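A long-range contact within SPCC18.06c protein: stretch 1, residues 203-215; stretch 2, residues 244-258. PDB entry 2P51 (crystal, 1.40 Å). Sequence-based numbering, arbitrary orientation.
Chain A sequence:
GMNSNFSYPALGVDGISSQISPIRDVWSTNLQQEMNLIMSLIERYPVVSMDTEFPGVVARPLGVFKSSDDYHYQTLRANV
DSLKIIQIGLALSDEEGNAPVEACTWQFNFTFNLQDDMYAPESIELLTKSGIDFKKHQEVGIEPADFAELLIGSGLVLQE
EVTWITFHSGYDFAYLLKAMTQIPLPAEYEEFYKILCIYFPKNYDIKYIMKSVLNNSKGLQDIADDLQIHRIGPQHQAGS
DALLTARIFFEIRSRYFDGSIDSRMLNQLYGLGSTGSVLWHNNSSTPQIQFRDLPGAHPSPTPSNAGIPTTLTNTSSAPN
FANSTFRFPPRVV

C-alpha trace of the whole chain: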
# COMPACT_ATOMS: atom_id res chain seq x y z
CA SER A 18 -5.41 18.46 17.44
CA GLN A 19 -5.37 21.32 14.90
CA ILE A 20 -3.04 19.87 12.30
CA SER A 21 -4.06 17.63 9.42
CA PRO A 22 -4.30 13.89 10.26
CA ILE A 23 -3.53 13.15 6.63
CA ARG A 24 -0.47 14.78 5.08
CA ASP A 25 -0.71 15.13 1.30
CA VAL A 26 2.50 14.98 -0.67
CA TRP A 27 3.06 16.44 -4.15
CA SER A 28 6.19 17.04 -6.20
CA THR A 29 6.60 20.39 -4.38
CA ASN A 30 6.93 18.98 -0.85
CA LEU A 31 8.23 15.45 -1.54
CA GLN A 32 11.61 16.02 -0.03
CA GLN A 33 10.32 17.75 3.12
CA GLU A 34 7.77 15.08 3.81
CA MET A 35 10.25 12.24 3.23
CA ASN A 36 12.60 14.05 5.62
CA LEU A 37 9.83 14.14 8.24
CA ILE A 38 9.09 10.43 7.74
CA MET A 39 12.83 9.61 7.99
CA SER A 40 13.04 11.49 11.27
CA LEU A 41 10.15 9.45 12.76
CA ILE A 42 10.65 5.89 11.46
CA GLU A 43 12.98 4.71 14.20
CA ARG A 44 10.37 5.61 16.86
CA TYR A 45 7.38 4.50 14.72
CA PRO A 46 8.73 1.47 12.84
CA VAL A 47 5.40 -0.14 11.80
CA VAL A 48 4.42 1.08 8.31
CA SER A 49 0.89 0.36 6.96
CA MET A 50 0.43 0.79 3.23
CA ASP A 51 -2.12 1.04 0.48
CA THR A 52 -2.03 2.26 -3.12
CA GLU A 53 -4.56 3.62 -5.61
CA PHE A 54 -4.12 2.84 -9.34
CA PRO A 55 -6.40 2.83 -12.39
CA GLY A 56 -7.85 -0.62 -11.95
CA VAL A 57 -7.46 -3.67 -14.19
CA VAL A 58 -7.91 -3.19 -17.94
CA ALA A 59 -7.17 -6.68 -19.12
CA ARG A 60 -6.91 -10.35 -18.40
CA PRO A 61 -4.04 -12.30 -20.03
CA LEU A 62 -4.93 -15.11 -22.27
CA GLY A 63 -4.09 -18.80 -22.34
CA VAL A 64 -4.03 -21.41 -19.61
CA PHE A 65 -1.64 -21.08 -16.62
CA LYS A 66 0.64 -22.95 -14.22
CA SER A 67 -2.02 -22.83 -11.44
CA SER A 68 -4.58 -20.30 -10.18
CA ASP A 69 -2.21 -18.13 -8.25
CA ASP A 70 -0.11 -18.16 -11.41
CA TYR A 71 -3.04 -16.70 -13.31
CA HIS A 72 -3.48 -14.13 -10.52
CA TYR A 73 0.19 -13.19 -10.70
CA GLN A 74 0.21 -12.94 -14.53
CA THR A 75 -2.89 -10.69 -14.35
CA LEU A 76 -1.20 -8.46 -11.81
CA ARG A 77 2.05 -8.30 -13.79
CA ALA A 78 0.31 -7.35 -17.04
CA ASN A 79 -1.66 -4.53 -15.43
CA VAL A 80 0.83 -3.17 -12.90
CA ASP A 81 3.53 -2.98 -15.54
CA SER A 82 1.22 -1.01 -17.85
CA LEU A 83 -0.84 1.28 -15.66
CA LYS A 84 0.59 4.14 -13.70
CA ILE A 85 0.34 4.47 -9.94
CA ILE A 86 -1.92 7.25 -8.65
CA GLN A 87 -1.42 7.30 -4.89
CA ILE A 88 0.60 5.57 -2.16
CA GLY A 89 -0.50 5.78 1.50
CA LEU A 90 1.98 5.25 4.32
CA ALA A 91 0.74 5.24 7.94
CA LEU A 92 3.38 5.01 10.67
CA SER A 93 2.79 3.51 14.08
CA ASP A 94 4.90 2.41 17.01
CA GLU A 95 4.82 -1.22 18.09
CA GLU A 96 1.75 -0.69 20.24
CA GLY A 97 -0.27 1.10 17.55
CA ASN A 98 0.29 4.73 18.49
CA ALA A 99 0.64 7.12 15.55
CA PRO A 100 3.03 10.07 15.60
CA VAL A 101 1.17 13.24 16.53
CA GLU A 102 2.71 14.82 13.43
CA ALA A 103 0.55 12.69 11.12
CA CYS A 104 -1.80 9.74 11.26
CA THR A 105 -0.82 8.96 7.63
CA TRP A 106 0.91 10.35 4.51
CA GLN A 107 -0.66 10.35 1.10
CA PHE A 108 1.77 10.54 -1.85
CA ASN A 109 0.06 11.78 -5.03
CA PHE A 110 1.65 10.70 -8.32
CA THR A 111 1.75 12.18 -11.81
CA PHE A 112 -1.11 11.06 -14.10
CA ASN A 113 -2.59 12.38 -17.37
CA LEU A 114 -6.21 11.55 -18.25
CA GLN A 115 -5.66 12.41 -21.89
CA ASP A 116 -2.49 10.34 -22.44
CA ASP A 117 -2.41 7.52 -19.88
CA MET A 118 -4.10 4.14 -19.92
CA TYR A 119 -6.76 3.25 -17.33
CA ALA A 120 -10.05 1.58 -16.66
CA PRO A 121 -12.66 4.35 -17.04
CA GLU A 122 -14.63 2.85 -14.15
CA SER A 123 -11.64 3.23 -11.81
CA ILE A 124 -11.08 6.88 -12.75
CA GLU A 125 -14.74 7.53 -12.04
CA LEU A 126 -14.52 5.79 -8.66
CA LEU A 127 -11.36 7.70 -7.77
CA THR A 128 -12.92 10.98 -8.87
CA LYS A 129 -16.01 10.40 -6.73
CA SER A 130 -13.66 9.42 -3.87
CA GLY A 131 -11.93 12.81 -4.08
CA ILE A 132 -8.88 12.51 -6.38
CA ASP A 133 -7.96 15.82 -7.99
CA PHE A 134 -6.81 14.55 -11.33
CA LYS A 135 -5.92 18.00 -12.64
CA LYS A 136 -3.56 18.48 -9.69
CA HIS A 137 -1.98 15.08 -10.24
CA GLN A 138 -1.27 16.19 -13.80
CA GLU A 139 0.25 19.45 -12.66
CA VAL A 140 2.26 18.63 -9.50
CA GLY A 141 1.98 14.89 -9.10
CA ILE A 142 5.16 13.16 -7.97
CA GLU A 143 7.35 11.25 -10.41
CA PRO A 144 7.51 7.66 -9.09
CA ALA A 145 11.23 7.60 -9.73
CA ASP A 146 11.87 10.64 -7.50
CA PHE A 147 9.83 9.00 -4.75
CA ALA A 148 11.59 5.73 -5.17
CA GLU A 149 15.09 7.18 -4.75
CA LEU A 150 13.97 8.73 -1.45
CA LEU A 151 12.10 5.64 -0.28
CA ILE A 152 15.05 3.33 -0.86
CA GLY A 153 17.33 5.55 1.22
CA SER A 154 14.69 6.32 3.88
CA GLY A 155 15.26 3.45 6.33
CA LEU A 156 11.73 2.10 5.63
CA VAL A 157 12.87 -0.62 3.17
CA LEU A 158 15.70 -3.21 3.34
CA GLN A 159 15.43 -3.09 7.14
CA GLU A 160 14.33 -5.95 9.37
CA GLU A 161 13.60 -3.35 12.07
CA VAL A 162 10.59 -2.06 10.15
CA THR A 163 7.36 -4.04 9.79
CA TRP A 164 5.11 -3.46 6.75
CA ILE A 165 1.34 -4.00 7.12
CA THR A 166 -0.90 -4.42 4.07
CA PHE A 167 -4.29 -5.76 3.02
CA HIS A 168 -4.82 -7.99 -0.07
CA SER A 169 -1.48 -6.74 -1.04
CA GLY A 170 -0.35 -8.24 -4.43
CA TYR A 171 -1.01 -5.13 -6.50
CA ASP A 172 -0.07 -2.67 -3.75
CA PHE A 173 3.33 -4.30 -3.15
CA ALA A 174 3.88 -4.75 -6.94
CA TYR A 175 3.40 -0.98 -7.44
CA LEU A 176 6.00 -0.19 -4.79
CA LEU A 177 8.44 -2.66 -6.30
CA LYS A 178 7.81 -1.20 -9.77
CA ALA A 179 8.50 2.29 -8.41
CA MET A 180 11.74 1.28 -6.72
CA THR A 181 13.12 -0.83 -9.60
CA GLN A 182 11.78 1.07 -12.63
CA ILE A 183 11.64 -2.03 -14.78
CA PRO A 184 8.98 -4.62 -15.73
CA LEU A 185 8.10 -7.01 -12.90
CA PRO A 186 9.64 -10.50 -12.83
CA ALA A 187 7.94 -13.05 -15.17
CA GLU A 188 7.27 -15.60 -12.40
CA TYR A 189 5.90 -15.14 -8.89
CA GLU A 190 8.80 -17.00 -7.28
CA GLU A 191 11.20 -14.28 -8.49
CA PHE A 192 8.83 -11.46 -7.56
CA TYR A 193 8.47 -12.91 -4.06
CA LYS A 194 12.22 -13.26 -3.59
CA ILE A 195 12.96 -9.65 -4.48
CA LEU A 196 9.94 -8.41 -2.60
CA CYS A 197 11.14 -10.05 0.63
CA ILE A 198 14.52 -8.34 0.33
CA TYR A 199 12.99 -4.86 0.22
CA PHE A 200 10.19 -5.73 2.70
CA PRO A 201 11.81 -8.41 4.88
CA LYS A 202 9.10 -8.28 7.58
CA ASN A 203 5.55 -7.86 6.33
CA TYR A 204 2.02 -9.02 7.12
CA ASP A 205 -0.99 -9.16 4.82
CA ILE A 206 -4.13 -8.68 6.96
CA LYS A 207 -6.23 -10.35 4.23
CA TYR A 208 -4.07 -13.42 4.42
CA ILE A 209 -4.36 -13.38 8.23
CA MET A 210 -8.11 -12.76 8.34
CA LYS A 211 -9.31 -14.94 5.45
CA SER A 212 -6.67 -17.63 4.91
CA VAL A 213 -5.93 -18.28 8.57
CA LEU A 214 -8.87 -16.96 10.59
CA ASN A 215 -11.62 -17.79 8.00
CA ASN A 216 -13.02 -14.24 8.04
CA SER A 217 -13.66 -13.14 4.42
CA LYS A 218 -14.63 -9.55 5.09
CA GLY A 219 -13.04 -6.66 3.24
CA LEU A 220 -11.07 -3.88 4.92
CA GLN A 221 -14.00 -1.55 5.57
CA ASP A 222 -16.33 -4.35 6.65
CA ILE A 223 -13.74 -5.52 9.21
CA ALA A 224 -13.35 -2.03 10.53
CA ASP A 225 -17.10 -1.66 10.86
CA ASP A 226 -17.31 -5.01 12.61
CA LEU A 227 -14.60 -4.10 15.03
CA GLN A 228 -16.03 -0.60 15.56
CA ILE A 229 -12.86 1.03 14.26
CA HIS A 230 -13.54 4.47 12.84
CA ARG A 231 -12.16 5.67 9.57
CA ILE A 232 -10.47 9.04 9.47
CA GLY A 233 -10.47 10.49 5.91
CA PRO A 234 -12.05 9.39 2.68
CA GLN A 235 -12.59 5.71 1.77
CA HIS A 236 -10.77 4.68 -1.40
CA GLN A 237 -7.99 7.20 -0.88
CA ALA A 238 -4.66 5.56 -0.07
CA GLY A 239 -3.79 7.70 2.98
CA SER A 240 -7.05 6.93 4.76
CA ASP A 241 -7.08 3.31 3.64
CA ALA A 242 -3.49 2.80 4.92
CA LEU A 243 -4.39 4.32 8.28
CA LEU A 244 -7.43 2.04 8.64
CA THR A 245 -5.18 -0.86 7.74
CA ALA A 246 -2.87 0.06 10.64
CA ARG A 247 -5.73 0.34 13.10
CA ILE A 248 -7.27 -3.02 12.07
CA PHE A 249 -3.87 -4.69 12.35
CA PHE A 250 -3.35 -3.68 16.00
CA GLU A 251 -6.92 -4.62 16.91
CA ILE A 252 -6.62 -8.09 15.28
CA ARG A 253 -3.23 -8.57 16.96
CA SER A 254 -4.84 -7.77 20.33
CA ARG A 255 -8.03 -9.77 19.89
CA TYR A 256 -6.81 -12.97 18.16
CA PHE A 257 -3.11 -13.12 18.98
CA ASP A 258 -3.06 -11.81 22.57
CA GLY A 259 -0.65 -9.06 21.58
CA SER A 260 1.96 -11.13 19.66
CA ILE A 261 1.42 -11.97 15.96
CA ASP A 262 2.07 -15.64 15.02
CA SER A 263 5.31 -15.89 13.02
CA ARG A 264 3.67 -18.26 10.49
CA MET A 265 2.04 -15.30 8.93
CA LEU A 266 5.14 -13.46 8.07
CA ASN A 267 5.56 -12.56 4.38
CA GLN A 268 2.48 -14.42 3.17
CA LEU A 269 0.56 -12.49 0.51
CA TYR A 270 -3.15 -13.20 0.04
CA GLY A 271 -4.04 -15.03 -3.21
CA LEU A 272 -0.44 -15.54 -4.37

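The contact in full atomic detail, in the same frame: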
# COMPACT_ATOMS: atom_id res chain seq x y z
N ASN A 203 6.84 -8.46 6.74
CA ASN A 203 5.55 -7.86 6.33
C ASN A 203 4.43 -8.83 6.71
O ASN A 203 4.65 -10.06 6.85
CB ASN A 203 5.62 -7.49 4.86
CG ASN A 203 5.72 -8.63 3.89
OD1 ASN A 203 4.74 -9.37 3.70
ND2 ASN A 203 6.83 -8.87 3.21
N TYR A 204 3.25 -8.25 6.88
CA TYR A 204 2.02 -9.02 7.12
C TYR A 204 0.93 -8.53 6.17
O TYR A 204 0.85 -7.30 5.97
CB TYR A 204 1.52 -8.88 8.56
CG TYR A 204 2.47 -9.42 9.61
CD1 TYR A 204 2.59 -10.79 9.83
CD2 TYR A 204 3.24 -8.56 10.36
CE1 TYR A 204 3.46 -11.29 10.78
CE2 TYR A 204 4.11 -9.05 11.31
CZ TYR A 204 4.22 -10.41 11.52
OH TYR A 204 5.11 -10.87 12.49
N ASP A 205 0.17 -9.48 5.65
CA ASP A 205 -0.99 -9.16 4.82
C ASP A 205 -2.23 -9.48 5.66
O ASP A 205 -2.50 -10.67 5.89
CB ASP A 205 -0.95 -9.93 3.51
CG ASP A 205 -2.10 -9.59 2.58
OD1 ASP A 205 -3.18 -9.13 3.07
OD2 ASP A 205 -1.98 -9.78 1.35
N ILE A 206 -2.96 -8.47 6.09
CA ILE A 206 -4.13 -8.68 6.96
C ILE A 206 -5.18 -9.55 6.26
O ILE A 206 -5.91 -10.25 6.96
CB ILE A 206 -4.74 -7.33 7.38
CG1 ILE A 206 -3.79 -6.53 8.27
CG2 ILE A 206 -6.11 -7.46 8.03
CD1 ILE A 206 -4.28 -5.10 8.50
N LYS A 207 -5.27 -9.48 4.92
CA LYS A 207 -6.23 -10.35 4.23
C LYS A 207 -5.83 -11.82 4.34
O LYS A 207 -6.68 -12.72 4.51
CB LYS A 207 -6.33 -10.01 2.74
CG LYS A 207 -7.37 -10.86 1.99
CD LYS A 207 -8.80 -10.42 2.18
CE LYS A 207 -9.74 -11.39 1.43
NZ LYS A 207 -11.14 -11.13 1.89
N TYR A 208 -4.53 -12.06 4.21
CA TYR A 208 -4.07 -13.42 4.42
C TYR A 208 -4.41 -13.87 5.85
O TYR A 208 -4.89 -14.96 6.10
CB TYR A 208 -2.54 -13.52 4.18
CG TYR A 208 -1.99 -14.89 4.57
CD1 TYR A 208 -2.11 -15.95 3.66
CD2 TYR A 208 -1.37 -15.14 5.81
CE1 TYR A 208 -1.61 -17.19 4.01
CE2 TYR A 208 -0.88 -16.39 6.15
CZ TYR A 208 -1.01 -17.42 5.23
OH TYR A 208 -0.54 -18.67 5.51
N ILE A 209 -4.10 -13.02 6.83
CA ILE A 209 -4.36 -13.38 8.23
C ILE A 209 -5.85 -13.61 8.46
O ILE A 209 -6.23 -14.66 9.01
CB ILE A 209 -3.81 -12.30 9.18
CG1 ILE A 209 -2.31 -12.09 9.05
CG2 ILE A 209 -4.21 -12.68 10.62
CD1 ILE A 209 -1.73 -10.93 9.86
N MET A 210 -6.69 -12.66 8.02
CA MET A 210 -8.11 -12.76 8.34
C MET A 210 -8.76 -13.87 7.53
O MET A 210 -9.49 -14.68 8.14
CB MET A 210 -8.87 -11.44 8.14
CG MET A 210 -8.39 -10.38 9.14
SD MET A 210 -8.98 -10.82 10.80
CE MET A 210 -10.67 -10.21 10.69
N LYS A 211 -8.58 -13.92 6.23
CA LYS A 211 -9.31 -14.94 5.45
C LYS A 211 -8.59 -16.27 5.47
O LYS A 211 -9.21 -17.27 5.83
CB LYS A 211 -9.51 -14.50 4.01
CG LYS A 211 -10.30 -15.60 3.24
CD LYS A 211 -10.69 -15.26 1.87
CE LYS A 211 -11.47 -16.38 1.18
NZ LYS A 211 -12.56 -16.93 2.02
N SER A 212 -7.32 -16.32 5.08
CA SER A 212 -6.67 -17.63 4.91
C SER A 212 -6.44 -18.37 6.23
O SER A 212 -6.54 -19.60 6.27
CB SER A 212 -5.34 -17.47 4.16
OG SER A 212 -5.61 -16.91 2.87
N VAL A 213 -6.14 -17.62 7.32
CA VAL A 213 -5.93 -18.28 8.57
C VAL A 213 -7.16 -18.24 9.44
O VAL A 213 -7.59 -19.27 9.99
CB VAL A 213 -4.75 -17.64 9.30
CG1 VAL A 213 -4.55 -18.39 10.64
CG2 VAL A 213 -3.51 -17.69 8.42
N LEU A 214 -7.77 -17.07 9.61
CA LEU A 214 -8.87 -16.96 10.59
C LEU A 214 -10.26 -17.19 9.97
O LEU A 214 -11.26 -17.13 10.70
CB LEU A 214 -8.81 -15.59 11.27
CG LEU A 214 -7.46 -15.27 11.95
CD1 LEU A 214 -7.49 -13.91 12.61
CD2 LEU A 214 -7.10 -16.34 13.00
N ASN A 215 -10.35 -17.47 8.67
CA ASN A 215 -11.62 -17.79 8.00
C ASN A 215 -12.65 -16.69 8.10
O ASN A 215 -13.88 -16.91 8.11
CB ASN A 215 -12.12 -19.15 8.51
CG ASN A 215 -13.08 -19.76 7.52
OD1 ASN A 215 -14.05 -20.46 7.87
ND2 ASN A 215 -12.84 -19.53 6.23
N LEU A 244 -6.49 3.04 8.13
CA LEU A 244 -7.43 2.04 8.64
C LEU A 244 -6.79 0.66 8.75
O LEU A 244 -7.10 -0.09 9.69
CB LEU A 244 -8.65 1.95 7.68
CG LEU A 244 -9.89 1.27 8.25
CD1 LEU A 244 -10.36 1.97 9.52
CD2 LEU A 244 -11.01 1.28 7.20
N THR A 245 -5.93 0.37 7.74
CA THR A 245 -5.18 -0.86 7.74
C THR A 245 -4.36 -0.96 9.03
O THR A 245 -4.37 -2.02 9.71
CB THR A 245 -4.24 -0.92 6.52
OG1 THR A 245 -5.10 -0.94 5.33
CG2 THR A 245 -3.42 -2.20 6.46
N ALA A 246 -3.66 0.10 9.38
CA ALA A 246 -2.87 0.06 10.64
C ALA A 246 -3.77 -0.24 11.83
O ALA A 246 -3.48 -1.08 12.72
CB ALA A 246 -2.17 1.38 10.86
N ARG A 247 -4.89 0.50 11.91
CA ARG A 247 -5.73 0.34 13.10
C ARG A 247 -6.33 -1.06 13.16
O ARG A 247 -6.40 -1.64 14.26
CB ARG A 247 -6.84 1.42 13.12
CG ARG A 247 -6.19 2.79 13.13
CD ARG A 247 -7.21 3.90 13.17
NE ARG A 247 -6.50 5.04 13.79
CZ ARG A 247 -7.14 6.19 13.99
NH1 ARG A 247 -8.42 6.25 13.59
NH2 ARG A 247 -6.43 7.15 14.56
N ILE A 248 -6.77 -1.63 12.05
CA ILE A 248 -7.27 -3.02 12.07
C ILE A 248 -6.17 -4.00 12.49
O ILE A 248 -6.43 -4.96 13.25
CB ILE A 248 -7.89 -3.37 10.71
CG1 ILE A 248 -9.22 -2.64 10.43
CG2 ILE A 248 -8.09 -4.87 10.58
CD1 ILE A 248 -9.46 -2.68 8.92
N PHE A 249 -4.95 -3.76 12.00
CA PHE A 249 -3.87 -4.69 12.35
C PHE A 249 -3.70 -4.77 13.86
O PHE A 249 -3.65 -5.86 14.43
CB PHE A 249 -2.52 -4.28 11.70
CG PHE A 249 -1.36 -5.15 12.21
CD1 PHE A 249 -1.21 -6.45 11.75
CD2 PHE A 249 -0.46 -4.63 13.14
CE1 PHE A 249 -0.15 -7.23 12.21
CE2 PHE A 249 0.60 -5.42 13.60
CZ PHE A 249 0.74 -6.71 13.15
N PHE A 250 -3.63 -3.62 14.55
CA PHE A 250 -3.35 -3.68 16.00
C PHE A 250 -4.54 -4.31 16.73
O PHE A 250 -4.37 -5.03 17.73
CB PHE A 250 -2.97 -2.31 16.54
CG PHE A 250 -1.54 -1.97 16.06
CD1 PHE A 250 -0.46 -2.55 16.69
CD2 PHE A 250 -1.34 -1.11 14.98
CE1 PHE A 250 0.84 -2.27 16.27
CE2 PHE A 250 -0.06 -0.81 14.57
CZ PHE A 250 1.01 -1.38 15.22
N GLU A 251 -5.75 -4.04 16.21
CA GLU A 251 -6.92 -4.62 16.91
C GLU A 251 -6.95 -6.13 16.72
O GLU A 251 -7.27 -6.85 17.69
CB GLU A 251 -8.22 -3.97 16.41
CG GLU A 251 -9.45 -4.40 17.19
CD GLU A 251 -9.45 -4.07 18.67
OE1 GLU A 251 -8.64 -3.18 19.05
OE2 GLU A 251 -10.24 -4.68 19.43
N ILE A 252 -6.67 -6.65 15.54
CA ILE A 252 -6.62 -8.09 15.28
C ILE A 252 -5.52 -8.73 16.10
O ILE A 252 -5.65 -9.81 16.70
CB ILE A 252 -6.37 -8.27 13.74
CG1 ILE A 252 -7.66 -7.99 12.94
CG2 ILE A 252 -5.69 -9.56 13.40
CD1 ILE A 252 -7.17 -7.91 11.45
N ARG A 253 -4.34 -8.04 16.17
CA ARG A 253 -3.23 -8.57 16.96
C ARG A 253 -3.66 -8.70 18.41
O ARG A 253 -3.37 -9.69 19.09
CB ARG A 253 -2.04 -7.62 16.88
CG ARG A 253 -0.78 -8.25 17.45
CD ARG A 253 0.40 -7.28 17.31
NE ARG A 253 0.23 -6.22 18.31
CZ ARG A 253 1.19 -5.33 18.58
NH1 ARG A 253 2.36 -5.34 17.92
NH2 ARG A 253 0.92 -4.44 19.52
N SER A 254 -4.36 -7.69 18.94
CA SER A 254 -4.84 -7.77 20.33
C SER A 254 -5.90 -8.82 20.55
O SER A 254 -5.84 -9.58 21.52
CB SER A 254 -5.41 -6.39 20.69
OG SER A 254 -5.91 -6.43 22.00
N ARG A 255 -6.90 -8.87 19.65
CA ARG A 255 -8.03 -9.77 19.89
C ARG A 255 -7.69 -11.23 19.60
O ARG A 255 -8.20 -12.03 20.37
CB ARG A 255 -9.23 -9.39 19.03
CG ARG A 255 -9.86 -8.05 19.40
CD ARG A 255 -11.31 -8.01 18.92
NE ARG A 255 -11.88 -6.68 19.00
CZ ARG A 255 -13.18 -6.41 18.92
NH1 ARG A 255 -14.04 -7.42 18.78
NH2 ARG A 255 -13.57 -5.14 19.00
N TYR A 256 -6.93 -11.56 18.57
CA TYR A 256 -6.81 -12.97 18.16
C TYR A 256 -5.42 -13.52 18.39
O TYR A 256 -5.25 -14.75 18.25
CB TYR A 256 -7.27 -13.18 16.68
CG TYR A 256 -8.59 -12.45 16.50
CD1 TYR A 256 -9.68 -12.73 17.33
CD2 TYR A 256 -8.73 -11.50 15.51
CE1 TYR A 256 -10.91 -12.12 17.23
CE2 TYR A 256 -9.95 -10.85 15.40
CZ TYR A 256 -11.03 -11.15 16.22
OH TYR A 256 -12.20 -10.44 16.06
N PHE A 257 -4.47 -12.66 18.77
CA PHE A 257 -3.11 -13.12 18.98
C PHE A 257 -2.57 -12.69 20.34
O PHE A 257 -1.38 -12.82 20.57
CB PHE A 257 -2.17 -12.65 17.87
CG PHE A 257 -2.61 -13.21 16.51
CD1 PHE A 257 -2.08 -14.42 16.09
CD2 PHE A 257 -3.52 -12.53 15.71
CE1 PHE A 257 -2.44 -14.96 14.86
CE2 PHE A 257 -3.88 -13.02 14.49
CZ PHE A 257 -3.34 -14.23 14.09
N ASP A 258 -3.45 -12.21 21.21
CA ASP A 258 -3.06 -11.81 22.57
C ASP A 258 -1.80 -10.92 22.58
O ASP A 258 -0.92 -11.00 23.43
CB ASP A 258 -2.88 -13.03 23.45
CG ASP A 258 -2.90 -12.70 24.93
OD1 ASP A 258 -3.54 -11.71 25.36
OD2 ASP A 258 -2.27 -13.44 25.74

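Packing of a short strand-helix segment (203-215) against a stretch (244-258) that is mostly helix in SPCC18.06c protein. Strand 203-205 leads into helix 206-213, whose axis runs in the same general sense as helix 244-257, at 45° to it and 11.4 Å away at closest approach. No hydrogen bond links the stretches; the contact is almost wholly apolar and buries 478 Å², summed over both sides. Along stretch 2, Thr 245 comes first. Its CA-to-CB bond points sideways, yet its CG2 lies 3.6 Å from Ile 206 CD1, and its backbone O is closer still, 3.3 Å from the same CD1. That carbonyl accepts the helical bond from Phe 249 N (N to O 2.9 Å); the methyl only packs against it. One turn on, Ile 248 points toward stretch 1 and sets its CG2 4.1 Å from Ile 206 CG2. Phe 249 starts sideways, but its t rotamer brings the ring nearer stretch 1. Phe 249 CB touches Ile 206 CD1 at 3.7 Å, and the ring presents its edge to Ile 206 CG1. Beyond, Phe 249 CE1 meets Tyr 204 CD2 at 4.1 Å; these two rings are near parallel (24°) but slid apart, with centroids separated by 5.8 Å, so they touch with little overlap. Away from the contact, Glu 251 and Arg 255 form a salt bridge within their own helix (Glu 251 OE2 to Arg 255 NE, 2.6 Å). Ile 252 completes the hole in which Ile 206 sits as a knob, among Thr 245, Ile 248, Phe 249 and Ile 252. Its CD1 lies 3.6 Å from Ile 206 CG2 and 3.5 Å from Met 210 SD, a close dispersion contact reached because the methionine, sideways at CB, bends its end inward; Ile 252 CG2 is a looser 4.4 Å from Ile 209 CG2. Near the end of the contact, the Tyr 256 ring receives Leu 214 obliquely, CD2 of Tyr 256 lying 4.0 Å from CD1 of Leu 214. Phe 257 CE2 reaches both Ile 209 CG2 (3.9 Å) and Leu 214 CD1 (4.2 Å), bringing its ring against two aliphatic side chains. Within stretch 1, the side chain of Asp 205 caps the helix, its OD1 accepting from Lys 207 N at 2.8 Å and weakly from Tyr 208 N at 3.4 Å, while the turn widens to pi type at 208-213, with Leu 214 N bonded to Ile 209 O at 2.9 Å.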